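(R)-specific enoyl-CoA hydratase (Pseudomonas aeruginosa, PDB 5CPG) probably catalyses the reversible, (R)-specific hydration of trans-2-enoyl-CoA thioesters to (R)-3-hydroxyacyl-CoA, as a hotdog-fold member of the MaoC family. Local coordinates at residues S22-E25 / R26-Q29; G125-V128 / V129-E132. All blocks are in the same frame, centred on the assembly; numbering follows the deposited sequence.

Contacts 1 and 2 both sit where regular structure begins in this hotdog-fold subunit, whose antiparallel sheet wraps round a central helix, 62-73. Contact 1 comes first along the sequence and lies where strand 16-22, at one edge of the five-stranded sheet within this subunit, gives way to helix 25-35. Contact 2 follows much later, at the start of strand 127-136, which runs between strands 113-121 and 81-89. Their centres are about 19 Å apart and their nearest atoms about 8 Å, so the two do not touch. One is a capped helix start, the other a bulged strand start; each is fixed by bonds between near neighbours in sequence.

Contact 1 of 2, residues S22-E25 / R26-Q29; sequences SIAE and RDLQ
A24 N donates to D27 OD2 over 2.9 Å at an N-H...O angle of 158°, the D27 half of a capping box opening helix 25-35, the N-cap A24 having no side-chain acceptor to return it. The oxygen accepts through its anti lone pair, the one turned from OD1. With CG anti to its own carbonyl carbon (chi1 -59°), D27 reaches back over the turn to A24, whose CB lies 3.4 Å from the same OD2. In the other direction A24 O receives two weak bonds, from D27 N at 3.0 Å with a bent angle and from L28 N at 3.3 Å. Regular helical bonding follows, with Q29 N on E25 O at 3.0 Å. Outward of this bond the carboxylate of E25 and the amide of Q29 stack with their planes 9° apart, E25 CD lying 3.8 Å from Q29 NE2; the polar end of E25 is engaged by R56 through a salt bridge from OE2. On the buried side, I23 CG2 meets L28 CD1 at 3.7 Å, the two side chains crossing near a right angle, and both also pack on A58. R26 leads away from the turn and bonds through NH2 to the carbonyl of I152, while Q29 touches P150 of the second subunit. A negative charge at a helix N-terminus should be favoured by the helix dipole, but D27 OD2 also sits 3.1 Å from the acceptor S22 O, an approach that would tend to offset part of that gain.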
# COMPACT_ATOMS: atom_id res chain seq x y z
N SER A 22 -11.05 -5.17 -9.96
CA SER A 22 -12.23 -5.58 -9.24
C SER A 22 -11.82 -5.91 -7.81
O SER A 22 -10.72 -6.35 -7.59
CB SER A 22 -12.85 -6.79 -9.92
OG SER A 22 -11.86 -7.80 -10.06
N ILE A 23 -12.71 -5.69 -6.85
CA ILE A 23 -12.43 -6.04 -5.46
C ILE A 23 -13.07 -7.39 -5.10
O ILE A 23 -14.22 -7.48 -4.68
CB ILE A 23 -12.94 -4.97 -4.50
CG1 ILE A 23 -12.44 -3.60 -4.96
CG2 ILE A 23 -12.43 -5.26 -3.09
CD1 ILE A 23 -10.96 -3.52 -5.06
N ALA A 24 -12.28 -8.44 -5.26
CA ALA A 24 -12.80 -9.78 -5.06
C ALA A 24 -12.25 -10.33 -3.77
O ALA A 24 -11.37 -9.76 -3.14
CB ALA A 24 -12.40 -10.67 -6.26
N GLU A 25 -12.77 -11.47 -3.36
CA GLU A 25 -12.33 -12.09 -2.12
C GLU A 25 -10.82 -12.29 -2.12
O GLU A 25 -10.14 -12.13 -1.13
CB GLU A 25 -13.04 -13.44 -1.94
CG GLU A 25 -12.60 -14.16 -0.68
CD GLU A 25 -13.27 -15.49 -0.44
OE1 GLU A 25 -13.25 -16.31 -1.37
OE2 GLU A 25 -13.77 -15.70 0.70
N ARG A 26 -10.30 -12.65 -3.27
CA ARG A 26 -8.91 -13.01 -3.37
C ARG A 26 -8.02 -11.79 -3.14
O ARG A 26 -6.94 -11.91 -2.59
CB ARG A 26 -8.69 -13.60 -4.75
CG ARG A 26 -7.57 -14.49 -4.92
CD ARG A 26 -7.73 -15.18 -6.25
NE ARG A 26 -6.44 -15.22 -6.88
CZ ARG A 26 -5.61 -16.24 -6.81
NH1 ARG A 26 -5.96 -17.34 -6.16
NH2 ARG A 26 -4.42 -16.16 -7.39
N ASP A 27 -8.52 -10.61 -3.53
CA ASP A 27 -7.78 -9.35 -3.28
C ASP A 27 -7.68 -9.06 -1.80
O ASP A 27 -6.62 -8.66 -1.31
CB ASP A 27 -8.44 -8.23 -4.02
CG ASP A 27 -8.49 -8.51 -5.51
OD1 ASP A 27 -7.42 -8.50 -6.11
OD2 ASP A 27 -9.55 -8.79 -6.06
N LEU A 28 -8.77 -9.30 -1.09
CA LEU A 28 -8.79 -9.08 0.37
C LEU A 28 -7.82 -10.04 1.00
O LEU A 28 -7.06 -9.67 1.88
CB LEU A 28 -10.22 -9.27 0.93
CG LEU A 28 -11.15 -8.05 1.00
CD1 LEU A 28 -10.98 -7.16 -0.22
CD2 LEU A 28 -12.60 -8.49 1.21
N GLN A 29 -7.83 -11.30 0.55
CA GLN A 29 -6.95 -12.30 1.15
C GLN A 29 -5.47 -12.03 0.82
O GLN A 29 -4.63 -12.13 1.69
CB GLN A 29 -7.33 -13.69 0.69
CG GLN A 29 -8.68 -14.11 1.22
CD GLN A 29 -9.20 -15.34 0.51
OE1 GLN A 29 -8.93 -15.54 -0.67
NE2 GLN A 29 -9.97 -16.13 1.23

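Contact 2 of 2, residues G125-V128 / V129-E132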
# COMPACT_ATOMS: atom_id res chain seq x y z
N GLY A 125 -19.00 5.83 -9.33
CA GLY A 125 -18.38 7.10 -9.64
C GLY A 125 -18.00 7.95 -8.44
O GLY A 125 -17.53 9.08 -8.61
N LYS A 126 -18.20 7.42 -7.24
CA LYS A 126 -17.87 8.12 -6.00
C LYS A 126 -16.36 8.02 -5.77
O LYS A 126 -15.78 6.96 -5.96
CB LYS A 126 -18.63 7.51 -4.83
CG LYS A 126 -20.13 7.76 -4.91
CD LYS A 126 -20.44 9.22 -4.59
CE LYS A 126 -21.94 9.52 -4.64
NZ LYS A 126 -22.48 9.76 -6.02
N GLN A 127 -15.72 9.10 -5.35
CA GLN A 127 -14.27 9.01 -5.09
C GLN A 127 -13.98 8.31 -3.74
O GLN A 127 -14.53 8.66 -2.70
CB GLN A 127 -13.65 10.42 -5.13
CG GLN A 127 -12.12 10.42 -5.02
CD GLN A 127 -11.53 11.76 -5.41
OE1 GLN A 127 -12.25 12.72 -5.61
NE2 GLN A 127 -10.21 11.83 -5.53
N VAL A 128 -13.12 7.29 -3.75
CA VAL A 128 -12.80 6.59 -2.52
C VAL A 128 -11.44 7.00 -1.95
O VAL A 128 -11.21 6.91 -0.76
CB VAL A 128 -12.86 5.07 -2.72
CG1 VAL A 128 -14.27 4.67 -3.12
CG2 VAL A 128 -11.88 4.61 -3.75
N VAL A 129 -10.57 7.50 -2.81
CA VAL A 129 -9.25 7.98 -2.39
C VAL A 129 -8.87 9.19 -3.21
O VAL A 129 -9.09 9.25 -4.41
CB VAL A 129 -8.13 6.86 -2.55
CG1 VAL A 129 -6.73 7.44 -2.39
CG2 VAL A 129 -8.35 5.80 -1.57
N ASP A 130 -8.27 10.18 -2.54
CA ASP A 130 -7.68 11.30 -3.22
C ASP A 130 -6.22 11.37 -2.81
O ASP A 130 -5.85 10.94 -1.72
CB ASP A 130 -8.40 12.61 -2.85
CG ASP A 130 -8.04 13.74 -3.76
OD1 ASP A 130 -7.73 13.48 -4.95
OD2 ASP A 130 -8.03 14.89 -3.28
N GLY A 131 -5.39 11.93 -3.66
CA GLY A 131 -3.99 12.05 -3.27
C GLY A 131 -3.10 12.46 -4.40
O GLY A 131 -3.54 12.75 -5.51
N GLU A 132 -1.80 12.53 -4.11
CA GLU A 132 -0.86 12.88 -5.14
C GLU A 132 0.47 12.13 -4.92
O GLU A 132 0.81 11.77 -3.79
CB GLU A 132 -0.65 14.41 -5.16
CG GLU A 132 -0.51 15.07 -3.76
CD GLU A 132 -1.85 15.37 -3.00
OE1 GLU A 132 -2.93 15.49 -3.63
OE2 GLU A 132 -1.80 15.51 -1.75
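V128 and V129 both face V120 of the neighbouring strand, and the turned-back backbone of V128 (psi -23°) makes this a classic beta bulge at the start of strand 127-136. The strand forms a hairpin with strand 113-121 in the hotdog sheet, and the backbones of both valines are hydrogen-bonded to V120. Because the bulge inserts an extra residue, the two adjacent valines can turn their side chains to the same side of the sheet, where V128 CG2 and V129 CG2 approach to 4.3 Å. V129 goes on to pack against S63 and I67 of helix 62-73, whereas V128 lies on V93 of a loop. From Q127, an extended side chain runs alongside the bulge, its CG anti to the backbone N, and brings the amide past V129 to D130. Its CG already lies 3.3 Å from V129 O. The carboxylate of D130 meets that amide with the planes 73° apart, and OD2 is held separately by a salt bridge to R88 of strand 81-89, so the group is shared between the two. Two acceptors thus meet at one nitrogen: Q127 NE2 gives a weak, bent bond to D130 OD1 at 3.0 Å, and a straighter one, also 3.0 Å, to V129 O, with the nitrogen standing above that carbonyl's plane, 38° out of it.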